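PDB 4YKI: ML032222a iGluR from Mnemiopsis leidyi, which binds glycine in its ligand-binding domain and probably serves as a subunit of a glycine-activated ion channel of the ionotropic glutamate receptor family. Local coordinates for residues D134-P146 / G181-A193. Residues are numbered along the deposited sequence; the frame is centred on the assembly and turned at random.
With GLY (glycine), chain E.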
loop_
_atom_site.group_PDB
_atom_site.type_symbol
_atom_site.label_atom_id
_atom_site.label_comp_id
_atom_site.label_asym_id
_atom_site.label_seq_id
_atom_site.Cartn_x
_atom_site.Cartn_y
_atom_site.Cartn_z
ATOM N N ASP B 134 -16.126 -33.169 5.953
ATOM C CA ASP B 134 -14.904 -33.886 6.341
ATOM C C ASP B 134 -14.181 -34.553 5.177
ATOM O O ASP B 134 -13.296 -35.370 5.391
ATOM C CB ASP B 134 -15.146 -34.884 7.483
ATOM C CG ASP B 134 -16.155 -35.944 7.140
ATOM O OD1 ASP B 134 -16.618 -36.004 5.988
ATOM O OD2 ASP B 134 -16.489 -36.739 8.042
ATOM N N LYS B 135 -14.514 -34.160 3.954
ATOM C CA LYS B 135 -13.756 -34.610 2.794
ATOM C C LYS B 135 -12.352 -34.011 2.777
ATOM O O LYS B 135 -11.354 -34.717 2.554
ATOM C CB LYS B 135 -14.464 -34.217 1.500
ATOM C CG LYS B 135 -13.659 -34.565 0.242
ATOM C CD LYS B 135 -14.395 -34.251 -1.059
ATOM C CE LYS B 135 -13.500 -34.477 -2.258
ATOM N NZ LYS B 135 -14.251 -34.276 -3.503
ATOM N N TYR B 136 -12.275 -32.701 3.002
ATOM C CA TYR B 136 -11.030 -31.968 2.967
ATOM C C TYR B 136 -10.526 -31.678 4.360
ATOM O O TYR B 136 -11.299 -31.307 5.235
ATOM C CB TYR B 136 -11.230 -30.604 2.251
ATOM C CG TYR B 136 -11.492 -30.730 0.772
ATOM C CD1 TYR B 136 -10.447 -30.843 -0.114
ATOM C CD2 TYR B 136 -12.774 -30.750 0.262
ATOM C CE1 TYR B 136 -10.663 -30.987 -1.457
ATOM C CE2 TYR B 136 -12.999 -30.884 -1.083
ATOM C CZ TYR B 136 -11.940 -31.014 -1.943
ATOM O OH TYR B 136 -12.111 -31.158 -3.307
ATOM N N LYS B 137 -9.220 -31.839 4.546
ATOM C CA LYS B 137 -8.495 -31.253 5.667
ATOM C C LYS B 137 -7.942 -29.899 5.229
ATOM O O LYS B 137 -7.972 -29.579 4.045
ATOM C CB LYS B 137 -7.373 -32.182 6.138
ATOM C CG LYS B 137 -7.900 -33.430 6.834
ATOM C CD LYS B 137 -6.791 -34.340 7.339
ATOM C CE LYS B 137 -7.345 -35.569 8.054
ATOM N NZ LYS B 137 -8.250 -35.214 9.180
ATOM N N TRP B 138 -7.459 -29.109 6.178
ATOM C CA TRP B 138 -7.023 -27.761 5.871
ATOM C C TRP B 138 -6.061 -27.279 6.931
ATOM O O TRP B 138 -5.940 -27.887 8.003
ATOM C CB TRP B 138 -8.221 -26.803 5.786
ATOM C CG TRP B 138 -8.904 -26.564 7.094
ATOM C CD1 TRP B 138 -8.619 -25.582 7.995
ATOM C CD2 TRP B 138 -9.967 -27.335 7.660
ATOM N NE1 TRP B 138 -9.444 -25.691 9.090
ATOM C CE2 TRP B 138 -10.275 -26.764 8.906
ATOM C CE3 TRP B 138 -10.686 -28.450 7.237
ATOM C CZ2 TRP B 138 -11.296 -27.262 9.719
ATOM C CZ3 TRP B 138 -11.682 -28.952 8.058
ATOM C CH2 TRP B 138 -11.973 -28.360 9.286
ATOM N N GLY B 139 -5.362 -26.188 6.643
ATOM C CA GLY B 139 -4.489 -25.610 7.639
ATOM C C GLY B 139 -3.911 -24.278 7.248
ATOM O O GLY B 139 -3.995 -23.833 6.106
ATOM N N VAL B 140 -3.313 -23.660 8.255
ATOM C CA VAL B 140 -2.485 -22.479 8.124
ATOM C C VAL B 140 -1.158 -22.735 8.829
ATOM O O VAL B 140 -1.065 -23.603 9.693
ATOM C CB VAL B 140 -3.140 -21.216 8.775
ATOM C CG1 VAL B 140 -4.390 -20.818 8.041
ATOM C CG2 VAL B 140 -3.418 -21.440 10.280
ATOM N N ILE B 141 -0.142 -21.966 8.479
ATOM C CA ILE B 141 1.158 -22.089 9.117
ATOM C C ILE B 141 1.107 -21.399 10.471
ATOM O O ILE B 141 0.624 -20.261 10.591
ATOM C CB ILE B 141 2.243 -21.482 8.231
ATOM C CG1 ILE B 141 2.367 -22.261 6.908
ATOM C CG2 ILE B 141 3.569 -21.403 8.969
ATOM C CD1 ILE B 141 3.105 -21.512 5.802
ATOM N N GLY B 142 1.626 -22.052 11.498
ATOM C CA GLY B 142 1.652 -21.465 12.819
ATOM C C GLY B 142 2.588 -20.272 12.929
ATOM O O GLY B 142 3.662 -20.228 12.326
ATOM N N SER B 143 2.163 -19.287 13.716
ATOM C CA SER B 143 2.955 -18.077 13.985
ATOM C C SER B 143 3.336 -17.327 12.712
ATOM O O SER B 143 4.474 -16.884 12.528
ATOM C CB SER B 143 4.188 -18.422 14.815
ATOM O OG SER B 143 3.801 -18.914 16.093
ATOM N N ARG B 144 2.349 -17.144 11.847
ATOM C CA ARG B 144 2.503 -16.433 10.585
ATOM C C ARG B 144 1.228 -15.595 10.417
ATOM O O ARG B 144 0.203 -15.873 11.054
ATOM C CB ARG B 144 2.682 -17.465 9.461
ATOM C CG ARG B 144 2.974 -16.949 8.066
ATOM C CD ARG B 144 2.916 -18.093 7.067
ATOM N NE ARG B 144 2.896 -17.671 5.662
ATOM C CZ ARG B 144 3.954 -17.318 4.939
ATOM N NH1 ARG B 144 5.164 -17.287 5.470
ATOM N NH2 ARG B 144 3.788 -16.971 3.666
ATOM N N HIS B 145 1.278 -14.606 9.536
ATOM C CA HIS B 145 0.211 -13.617 9.391
ATOM C C HIS B 145 -1.188 -14.180 9.109
ATOM O O HIS B 145 -2.126 -13.737 9.738
ATOM C CB HIS B 145 0.670 -12.601 8.356
ATOM C CG HIS B 145 -0.388 -11.696 7.857
ATOM N ND1 HIS B 145 -0.814 -10.588 8.555
ATOM C CD2 HIS B 145 -1.072 -11.718 6.690
ATOM C CE1 HIS B 145 -1.716 -9.961 7.821
ATOM N NE2 HIS B 145 -1.889 -10.622 6.685
ATOM N N PRO B 146 -1.357 -15.116 8.159
ATOM C CA PRO B 146 -2.727 -15.584 7.924
ATOM C C PRO B 146 -3.387 -16.137 9.192
ATOM O O PRO B 146 -4.535 -15.812 9.474
ATOM C CB PRO B 146 -2.552 -16.642 6.821
ATOM C CG PRO B 146 -1.314 -16.186 6.073
ATOM C CD PRO B 146 -0.411 -15.678 7.173
ATOM N N GLY B 181 -2.826 -33.789 -1.389
ATOM C CA GLY B 181 -4.209 -33.886 -1.835
ATOM C C GLY B 181 -5.265 -33.782 -0.758
ATOM O O GLY B 181 -4.984 -33.915 0.428
ATOM N N LEU B 182 -6.494 -33.541 -1.199
ATOM C CA LEU B 182 -7.641 -33.376 -0.322
ATOM C C LEU B 182 -7.362 -32.409 0.833
ATOM O O LEU B 182 -7.661 -32.678 2.001
ATOM C CB LEU B 182 -8.142 -34.750 0.159
ATOM C CG LEU B 182 -8.707 -35.636 -0.962
ATOM C CD1 LEU B 182 -8.930 -37.053 -0.436
ATOM C CD2 LEU B 182 -9.981 -35.062 -1.519
ATOM N N PHE B 183 -6.819 -31.259 0.460
ATOM C CA PHE B 183 -6.315 -30.310 1.427
ATOM C C PHE B 183 -6.552 -28.892 0.916
ATOM O O PHE B 183 -6.423 -28.628 -0.311
ATOM C CB PHE B 183 -4.824 -30.560 1.682
ATOM C CG PHE B 183 -4.291 -29.838 2.901
ATOM C CD1 PHE B 183 -4.549 -30.330 4.163
ATOM C CD2 PHE B 183 -3.582 -28.645 2.778
ATOM C CE1 PHE B 183 -4.094 -29.675 5.284
ATOM C CE2 PHE B 183 -3.120 -27.977 3.916
ATOM C CZ PHE B 183 -3.363 -28.495 5.150
ATOM N N VAL B 184 -6.933 -28.001 1.833
ATOM C CA VAL B 184 -7.016 -26.575 1.565
ATOM C C VAL B 184 -5.938 -25.857 2.403
ATOM O O VAL B 184 -5.905 -25.961 3.645
ATOM C CB VAL B 184 -8.399 -25.993 1.929
ATOM C CG1 VAL B 184 -8.427 -24.473 1.719
ATOM C CG2 VAL B 184 -9.505 -26.640 1.117
ATOM N N PHE B 185 -5.070 -25.122 1.728
ATOM C CA PHE B 185 -4.046 -24.313 2.369
ATOM C C PHE B 185 -4.460 -22.859 2.237
ATOM O O PHE B 185 -4.757 -22.390 1.143
ATOM C CB PHE B 185 -2.690 -24.587 1.706
ATOM C CG PHE B 185 -1.541 -23.743 2.229
ATOM C CD1 PHE B 185 -1.441 -23.387 3.562
ATOM C CD2 PHE B 185 -0.551 -23.328 1.364
ATOM C CE1 PHE B 185 -0.360 -22.609 3.996
ATOM C CE2 PHE B 185 0.509 -22.562 1.811
ATOM C CZ PHE B 185 0.580 -22.204 3.123
ATOM N N ILE B 186 -4.497 -22.157 3.368
ATOM C CA ILE B 186 -4.900 -20.759 3.419
ATOM C C ILE B 186 -3.662 -19.934 3.735
ATOM O O ILE B 186 -3.081 -20.095 4.812
ATOM C CB ILE B 186 -5.967 -20.529 4.524
ATOM C CG1 ILE B 186 -7.180 -21.449 4.318
ATOM C CG2 ILE B 186 -6.398 -19.051 4.573
ATOM C CD1 ILE B 186 -8.171 -21.473 5.486
ATOM N N ASP B 187 -3.262 -19.076 2.809
ATOM C CA ASP B 187 -2.038 -18.292 2.975
ATOM C C ASP B 187 -2.167 -16.958 2.231
ATOM O O ASP B 187 -3.230 -16.341 2.287
ATOM C CB ASP B 187 -0.781 -19.093 2.583
ATOM C CG ASP B 187 0.477 -18.512 3.216
ATOM O OD1 ASP B 187 0.678 -18.736 4.441
ATOM O OD2 ASP B 187 1.218 -17.797 2.508
ATOM N N GLU B 188 -1.096 -16.514 1.564
ATOM C CA GLU B 188 -1.008 -15.157 1.025
ATOM C C GLU B 188 -0.897 -15.200 -0.494
ATOM O O GLU B 188 -0.118 -15.958 -1.049
ATOM C CB GLU B 188 0.188 -14.415 1.648
ATOM C CG GLU B 188 0.128 -14.363 3.164
ATOM C CD GLU B 188 1.305 -13.652 3.804
ATOM O OE1 GLU B 188 2.363 -13.497 3.147
ATOM O OE2 GLU B 188 1.174 -13.296 5.008
ATOM N N GLY B 189 -1.658 -14.332 -1.149
ATOM C CA GLY B 189 -1.751 -14.322 -2.593
ATOM C C GLY B 189 -0.430 -14.379 -3.351
ATOM O O GLY B 189 -0.236 -15.245 -4.196
ATOM N N PRO B 190 0.491 -13.452 -3.097
ATOM C CA PRO B 190 1.699 -13.417 -3.935
ATOM C C PRO B 190 2.598 -14.638 -3.736
ATOM O O PRO B 190 3.229 -15.133 -4.671
ATOM C CB PRO B 190 2.391 -12.125 -3.482
ATOM C CG PRO B 190 1.253 -11.271 -2.951
ATOM C CD PRO B 190 0.345 -12.239 -2.279
ATOM N N VAL B 191 2.646 -15.145 -2.505
ATOM C CA VAL B 191 3.447 -16.309 -2.176
ATOM C C VAL B 191 2.895 -17.539 -2.884
ATOM O O VAL B 191 3.640 -18.342 -3.456
ATOM C CB VAL B 191 3.483 -16.517 -0.640
ATOM C CG1 VAL B 191 4.155 -17.821 -0.253
ATOM C CG2 VAL B 191 4.194 -15.338 0.029
ATOM N N LEU B 192 1.587 -17.707 -2.848
ATOM C CA LEU B 192 0.967 -18.842 -3.512
ATOM C C LEU B 192 1.078 -18.707 -5.018
ATOM O O LEU B 192 1.340 -19.710 -5.701
ATOM C CB LEU B 192 -0.488 -18.995 -3.072
ATOM C CG LEU B 192 -0.660 -19.314 -1.592
ATOM C CD1 LEU B 192 -2.126 -19.525 -1.241
ATOM C CD2 LEU B 192 0.154 -20.511 -1.185
ATOM N N ALA B 193 0.901 -17.505 -5.550
ATOM C CA ALA B 193 0.974 -17.298 -7.002
ATOM C C ALA B 193 2.327 -17.744 -7.528
ATOM O O ALA B 193 2.430 -18.452 -8.547
ATOM C CB ALA B 193 0.717 -15.840 -7.356
HETATM N N GLY E . 4.419 -13.113 4.903
HETATM C CA GLY E . 4.167 -13.912 6.125
HETATM C C GLY E . 4.110 -13.091 7.391
HETATM O O GLY E . 3.798 -13.683 8.447
HETATM O OXT GLY E . 4.393 -11.875 7.350
HETATM O O HOH W 1 -0.778 -19.965 6.335
#
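Strands 137-141 and 183-188 run parallel, 4.5 Å apart at their closest and 18° from exact alignment, joined by four backbone hydrogen bonds from Lys-137 N to Leu-182 O through to Ile-186 N to Gly-139 O. Beyond Gly-139 the strands part. A water bridges the gap, accepting from Ile-141 N and donating to Ile-186 O and Asp-187 OD1.

The Phe-183 ring packs against the backbone of strand 137-141. Trp-138 CA sits over its face, 3.9 Å from the centroid, a CH-pi contact. Phe-183 CZ comes within 3.4 Å of Gly-139 N, where a side chain on Gly-139 would be tight. Phe-185 meets Ile-141 CD1 at its ring edge, 3.7 Å from CZ. Helix 171-179 packs on this side. On the other side of the sheet, Trp-138 CB rests on Val-184 CB and Val-140 CG1 touches Ile-186.

At the C-terminal ends, Arg-144 grips Asp-187 side-on in a salt bridge. Arg-144 NE reaches Asp-187 OD1 at 2.7 Å, and Arg-144 NH2 reaches Asp-187 OD2 at 2.9 Å, both on syn lone pairs. The two bonds hold guanidinium and carboxylate nearly coplanar and so limit the guanidinium's rotation. Arg-144 CG stands opposite the backbone N (chi1 -175°) and the chain stays extended to NE, which brings one guanidinium face against glycine CA. Arg-144 NH1 makes a salt bridge with Glu-17. Glu-188 OE1 accepts a hydrogen bond from glycine N at 2.7 Å. His-145 N donates to the ligand carboxylate. A leucine in place of Arg-144 would probably leave the Asp-187 carboxylate without its mate and the ligand without its flat support.

Both strands lead to helix N-caps, Arg-144 and Glu-188, which help line the glycine pocket, consistent with the periplasmic-binding-protein-like clan.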